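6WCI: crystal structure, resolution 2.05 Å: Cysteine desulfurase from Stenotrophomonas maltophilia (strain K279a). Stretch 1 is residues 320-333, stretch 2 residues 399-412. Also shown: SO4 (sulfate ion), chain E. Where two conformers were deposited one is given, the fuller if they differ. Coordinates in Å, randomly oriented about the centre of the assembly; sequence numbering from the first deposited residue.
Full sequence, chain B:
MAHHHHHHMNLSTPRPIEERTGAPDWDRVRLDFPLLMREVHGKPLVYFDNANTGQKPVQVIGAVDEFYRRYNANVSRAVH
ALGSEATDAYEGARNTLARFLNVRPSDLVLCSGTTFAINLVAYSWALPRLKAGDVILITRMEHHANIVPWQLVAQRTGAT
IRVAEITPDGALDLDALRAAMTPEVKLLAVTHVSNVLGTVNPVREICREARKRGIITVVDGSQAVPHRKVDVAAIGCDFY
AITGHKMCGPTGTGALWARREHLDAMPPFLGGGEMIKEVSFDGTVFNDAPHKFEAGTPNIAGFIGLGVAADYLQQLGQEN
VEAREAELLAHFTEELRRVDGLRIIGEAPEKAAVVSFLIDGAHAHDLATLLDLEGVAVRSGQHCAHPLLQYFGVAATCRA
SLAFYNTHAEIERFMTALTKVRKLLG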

# COMPACT_ATOMS: atom_id res chain seq x y z
N ASN B 320 8.88 22.54 18.17
CA ASN B 320 10.22 22.29 18.69
C ASN B 320 11.11 21.68 17.61
O ASN B 320 12.30 22.00 17.51
N VAL B 321 10.54 20.81 16.77
CA VAL B 321 11.30 20.20 15.68
C VAL B 321 11.69 21.26 14.65
O VAL B 321 12.83 21.29 14.17
N GLU B 322 10.74 22.11 14.27
CA GLU B 322 11.03 23.16 13.30
C GLU B 322 12.15 24.06 13.78
O GLU B 322 13.04 24.43 13.00
N ALA B 323 12.14 24.42 15.07
CA ALA B 323 13.20 25.26 15.61
C ALA B 323 14.53 24.53 15.61
O ALA B 323 15.57 25.12 15.29
N ARG B 324 14.53 23.24 15.94
CA ARG B 324 15.77 22.47 15.95
C ARG B 324 16.37 22.38 14.56
O ARG B 324 17.57 22.63 14.37
N GLU B 325 15.56 22.02 13.56
CA GLU B 325 16.12 21.84 12.23
C GLU B 325 16.49 23.18 11.58
O GLU B 325 17.33 23.20 10.69
N ALA B 326 15.89 24.28 12.03
CA ALA B 326 16.32 25.60 11.56
C ALA B 326 17.71 25.95 12.09
O ALA B 326 18.52 26.53 11.37
N GLU B 327 18.00 25.60 13.35
CA GLU B 327 19.36 25.75 13.85
C GLU B 327 20.33 24.88 13.04
O GLU B 327 21.36 25.36 12.57
N LEU B 328 19.99 23.60 12.85
CA LEU B 328 20.84 22.74 12.04
C LEU B 328 21.01 23.30 10.63
O LEU B 328 22.13 23.32 10.10
N LEU B 329 19.93 23.77 10.01
CA LEU B 329 20.03 24.36 8.68
C LEU B 329 20.98 25.56 8.68
O LEU B 329 21.89 25.64 7.85
N ALA B 330 20.78 26.49 9.62
CA ALA B 330 21.59 27.70 9.66
C ALA B 330 23.06 27.37 9.86
O ALA B 330 23.93 27.96 9.21
N HIS B 331 23.37 26.44 10.77
CA HIS B 331 24.76 26.01 10.93
C HIS B 331 25.28 25.37 9.65
O HIS B 331 26.36 25.72 9.16
N PHE B 332 24.50 24.45 9.07
CA PHE B 332 24.94 23.76 7.87
C PHE B 332 25.09 24.72 6.70
O PHE B 332 25.99 24.56 5.87
N THR B 333 24.19 25.71 6.59
CA THR B 333 24.25 26.63 5.46
C THR B 333 25.40 27.62 5.63
O THR B 333 26.10 27.94 4.66
N ARG B 399 22.29 16.75 -2.71
CA ARG B 399 21.28 17.18 -1.76
C ARG B 399 21.57 16.59 -0.40
O ARG B 399 21.56 15.36 -0.24
N ALA B 400 21.81 17.46 0.57
CA ALA B 400 21.87 17.07 1.97
C ALA B 400 20.58 17.53 2.62
O ALA B 400 20.16 18.68 2.44
N SER B 401 19.92 16.63 3.34
CA SER B 401 18.64 16.94 3.97
C SER B 401 18.69 16.46 5.41
O SER B 401 18.82 15.27 5.67
N LEU B 402 18.56 17.41 6.33
CA LEU B 402 18.79 17.18 7.74
C LEU B 402 17.48 16.90 8.46
O LEU B 402 16.41 17.36 8.05
N ALA B 403 17.57 16.13 9.54
CA ALA B 403 16.44 15.87 10.43
C ALA B 403 16.84 16.25 11.85
O ALA B 403 18.02 16.46 12.15
N PHE B 404 15.84 16.34 12.72
CA PHE B 404 16.08 16.81 14.08
C PHE B 404 17.06 15.91 14.83
O PHE B 404 17.77 16.39 15.73
N TYR B 405 17.12 14.62 14.49
CA TYR B 405 18.05 13.69 15.14
C TYR B 405 19.47 13.78 14.60
O TYR B 405 20.36 13.09 15.10
N ASN B 406 19.72 14.59 13.57
CA ASN B 406 21.09 14.90 13.23
C ASN B 406 21.66 15.88 14.26
O ASN B 406 20.93 16.46 15.07
N THR B 407 22.98 16.05 14.23
CA THR B 407 23.68 16.85 15.23
C THR B 407 24.59 17.87 14.56
O THR B 407 24.95 17.76 13.39
N HIS B 408 24.97 18.89 15.35
CA HIS B 408 25.94 19.87 14.88
C HIS B 408 27.31 19.24 14.65
O HIS B 408 28.03 19.64 13.72
N ALA B 409 27.66 18.24 15.46
CA ALA B 409 28.90 17.50 15.26
C ALA B 409 28.92 16.81 13.91
O ALA B 409 29.92 16.86 13.19
N GLU B 410 27.81 16.14 13.54
CA GLU B 410 27.73 15.54 12.22
C GLU B 410 27.92 16.57 11.12
O GLU B 410 28.58 16.30 10.11
N ILE B 411 27.31 17.75 11.28
CA ILE B 411 27.50 18.83 10.31
C ILE B 411 28.99 19.11 10.11
O ILE B 411 29.47 19.22 8.98
N GLU B 412 29.74 19.20 11.21
CA GLU B 412 31.17 19.48 11.10
C GLU B 412 31.91 18.32 10.46
O GLU B 412 32.76 18.53 9.58

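The shortest polar contact between the stretches joins His 331 to Glu 412: His 331 NE2 donates to Glu 412 OE1 at 2.6 Å with an N-H...O angle of 150°. His 331 (chi1 t) points toward the second stretch, whereas Glu 412 (chi1 m, chi2 m) has a CA-to-CB bond that points sideways but an end that comes nearer. At the other ring nitrogen, His 331 ND1 and His 408 ND1 share a hydrogen bond of 2.9 Å; the rings meet rim to rim, with planes at 33°. His 408 (m) inserts among Arg 324, Glu 327, Leu 328 and His 331, and its NE2 makes a weak bond, 2.9 Å and 126°, to Glu 327 OE2.

Arg 324 (t, p, t) reads the loop backbone. Arg 324 NE donates to Phe 404 O at 3.2 Å and a nearly linear 170°, while Arg 324 NH2 reaches Asn 406 O at 3.0 Å, a weak bond at 132°. The sulfate, probably from the crystallisation liquor, bridges the stretches: its O2 accepts from Arg 324 NH2 at 2.9 Å and from His 408 N at 2.8 Å. Glu 325 (m, t) accepts weakly from the turn, Phe 404 N to Glu 325 OE1 being 2.8 Å at 116°.

The remaining contacts are mostly apolar. Leu 328 (m, t) lays CD2 over the His 408 ring, 3.8 Å from the centroid and 13° off the normal, and that same CD2 lies 3.8 Å from Ile 411 CD1. Ile 411 (m, t) in turn sets CG2 over the His 331 ring, 3.8 Å from its centroid. Phe 332 (t) points toward the second stretch, its CZ 3.6 Å from Ala 400 CB and its CB 3.7 Å from Leu 402 CD1. Val 321 (t) contacts Phe 404 (p), CG1 to CD2, at 3.9 Å.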

# COMPACT_ATOMS: atom_id res chain seq x y z
CB ASN B 320 10.17 21.38 19.91
CG ASN B 320 9.56 22.05 21.12
OD1 ASN B 320 9.79 23.24 21.37
ND2 ASN B 320 8.76 21.31 21.89
CB VAL B 321 10.50 19.07 15.03
CG1 VAL B 321 11.06 18.74 13.66
CG2 VAL B 321 10.52 17.83 15.91
CB GLU B 322 9.76 23.96 13.03
CG GLU B 322 9.99 25.26 12.28
CD GLU B 322 8.71 26.02 12.02
OE1 GLU B 322 7.66 25.62 12.57
OE2 GLU B 322 8.75 27.02 11.28
CB ALA B 323 12.82 25.71 17.02
CB ARG B 324 15.50 21.08 16.51
CG ARG B 324 16.58 20.06 16.23
CD ARG B 324 17.83 20.34 17.04
NE ARG B 324 18.73 19.19 17.04
CZ ARG B 324 19.90 19.16 17.67
NH1 ARG B 324 20.31 20.22 18.34
NH2 ARG B 324 20.66 18.07 17.63
CB GLU B 325 15.14 21.04 11.37
CG GLU B 325 14.92 19.61 11.90
CD GLU B 325 13.87 18.83 11.14
OE1 GLU B 325 13.74 17.60 11.39
OE2 GLU B 325 13.18 19.43 10.29
CB ALA B 326 15.30 26.66 11.97
CB GLU B 327 19.42 25.39 15.33
CG GLU B 327 20.79 25.57 15.98
CD GLU B 327 20.80 25.13 17.44
OE1 GLU B 327 19.73 24.78 17.97
OE2 GLU B 327 21.89 25.14 18.06
CB LEU B 328 20.25 21.33 12.00
CG LEU B 328 20.22 20.59 13.35
CD1 LEU B 328 19.31 19.35 13.29
CD2 LEU B 328 21.63 20.20 13.83
CB LEU B 329 18.65 24.79 8.17
CG LEU B 329 18.73 25.62 6.89
CD1 LEU B 329 19.34 24.81 5.77
CD2 LEU B 329 17.38 26.22 6.47
CB ALA B 330 21.08 28.63 10.76
CB HIS B 331 24.87 25.04 12.12
CG HIS B 331 26.25 24.48 12.34
ND1 HIS B 331 26.50 23.40 13.16
CD2 HIS B 331 27.45 24.86 11.84
CE1 HIS B 331 27.79 23.13 13.16
NE2 HIS B 331 28.39 24.00 12.36
CB PHE B 332 23.95 22.65 7.51
CG PHE B 332 24.32 21.88 6.28
CD1 PHE B 332 23.95 22.32 5.02
CD2 PHE B 332 25.03 20.69 6.38
CE1 PHE B 332 24.29 21.60 3.89
CE2 PHE B 332 25.37 19.97 5.25
CZ PHE B 332 25.00 20.41 4.01
CB THR B 333 22.93 27.38 5.31
OG1 THR B 333 21.87 26.45 5.02
CG2 THR B 333 23.01 28.42 4.18
CB ARG B 399 19.88 16.80 -2.22
CG ARG B 399 18.80 17.38 -1.32
CD ARG B 399 17.43 16.79 -1.64
NE ARG B 399 17.40 15.34 -1.43
CZ ARG B 399 16.34 14.57 -1.69
NH1 ARG B 399 15.22 15.11 -2.15
NH2 ARG B 399 16.40 13.26 -1.47
CB ALA B 400 23.08 17.69 2.67
CB SER B 401 17.47 16.31 3.20
OG SER B 401 17.80 15.04 2.67
CB LEU B 402 19.47 18.40 8.36
CG LEU B 402 20.75 18.85 7.64
CD1 LEU B 402 21.31 20.16 8.23
CD2 LEU B 402 21.80 17.76 7.70
CB ALA B 403 16.00 14.41 10.37
CB PHE B 404 14.76 16.92 14.84
CG PHE B 404 13.99 15.62 14.90
CD1 PHE B 404 14.26 14.68 15.90
CD2 PHE B 404 13.00 15.34 13.97
CE1 PHE B 404 13.55 13.49 15.95
CE2 PHE B 404 12.29 14.15 14.02
CZ PHE B 404 12.57 13.23 15.01
CB TYR B 405 17.54 12.24 15.03
CG TYR B 405 17.07 11.83 13.66
CD1 TYR B 405 17.96 11.57 12.64
CD2 TYR B 405 15.71 11.67 13.40
CE1 TYR B 405 17.52 11.20 11.38
CE2 TYR B 405 15.26 11.29 12.15
CZ TYR B 405 16.16 11.05 11.14
OH TYR B 405 15.71 10.68 9.88
CB ASN B 406 21.18 15.50 11.83
CG ASN B 406 20.83 14.49 10.75
OD1 ASN B 406 19.91 14.72 9.95
ND2 ASN B 406 21.56 13.38 10.72
CB THR B 407 24.52 15.97 16.16
OG1 THR B 407 25.63 15.42 15.44
CG2 THR B 407 23.68 14.83 16.74
CB HIS B 408 26.05 21.02 15.88
CG HIS B 408 24.81 21.85 15.97
ND1 HIS B 408 24.38 22.65 14.93
CD2 HIS B 408 23.89 21.99 16.95
CE1 HIS B 408 23.26 23.26 15.27
NE2 HIS B 408 22.93 22.87 16.49
CB ALA B 409 29.08 16.49 16.39
CB GLU B 410 26.39 14.83 12.03
CG GLU B 410 26.30 13.46 12.70
CD GLU B 410 24.90 12.90 12.58
OE1 GLU B 410 23.98 13.72 12.33
OE2 GLU B 410 24.72 11.67 12.70
CB ILE B 411 26.75 20.10 10.75
CG1 ILE B 411 25.24 19.90 10.64
CG2 ILE B 411 27.19 21.31 9.91
CD1 ILE B 411 24.42 20.98 11.33
CB GLU B 412 31.75 19.82 12.47
CG GLU B 412 31.23 21.12 13.08
CD GLU B 412 31.63 22.37 12.30
OE1 GLU B 412 30.94 23.40 12.42
OE2 GLU B 412 32.63 22.32 11.55
S SO4 E . 23.96 18.76 19.04
O1 SO4 E . 23.38 17.55 19.62
O2 SO4 E . 23.47 18.94 17.68
O3 SO4 E . 25.42 18.63 19.00
O4 SO4 E . 23.55 19.89 19.87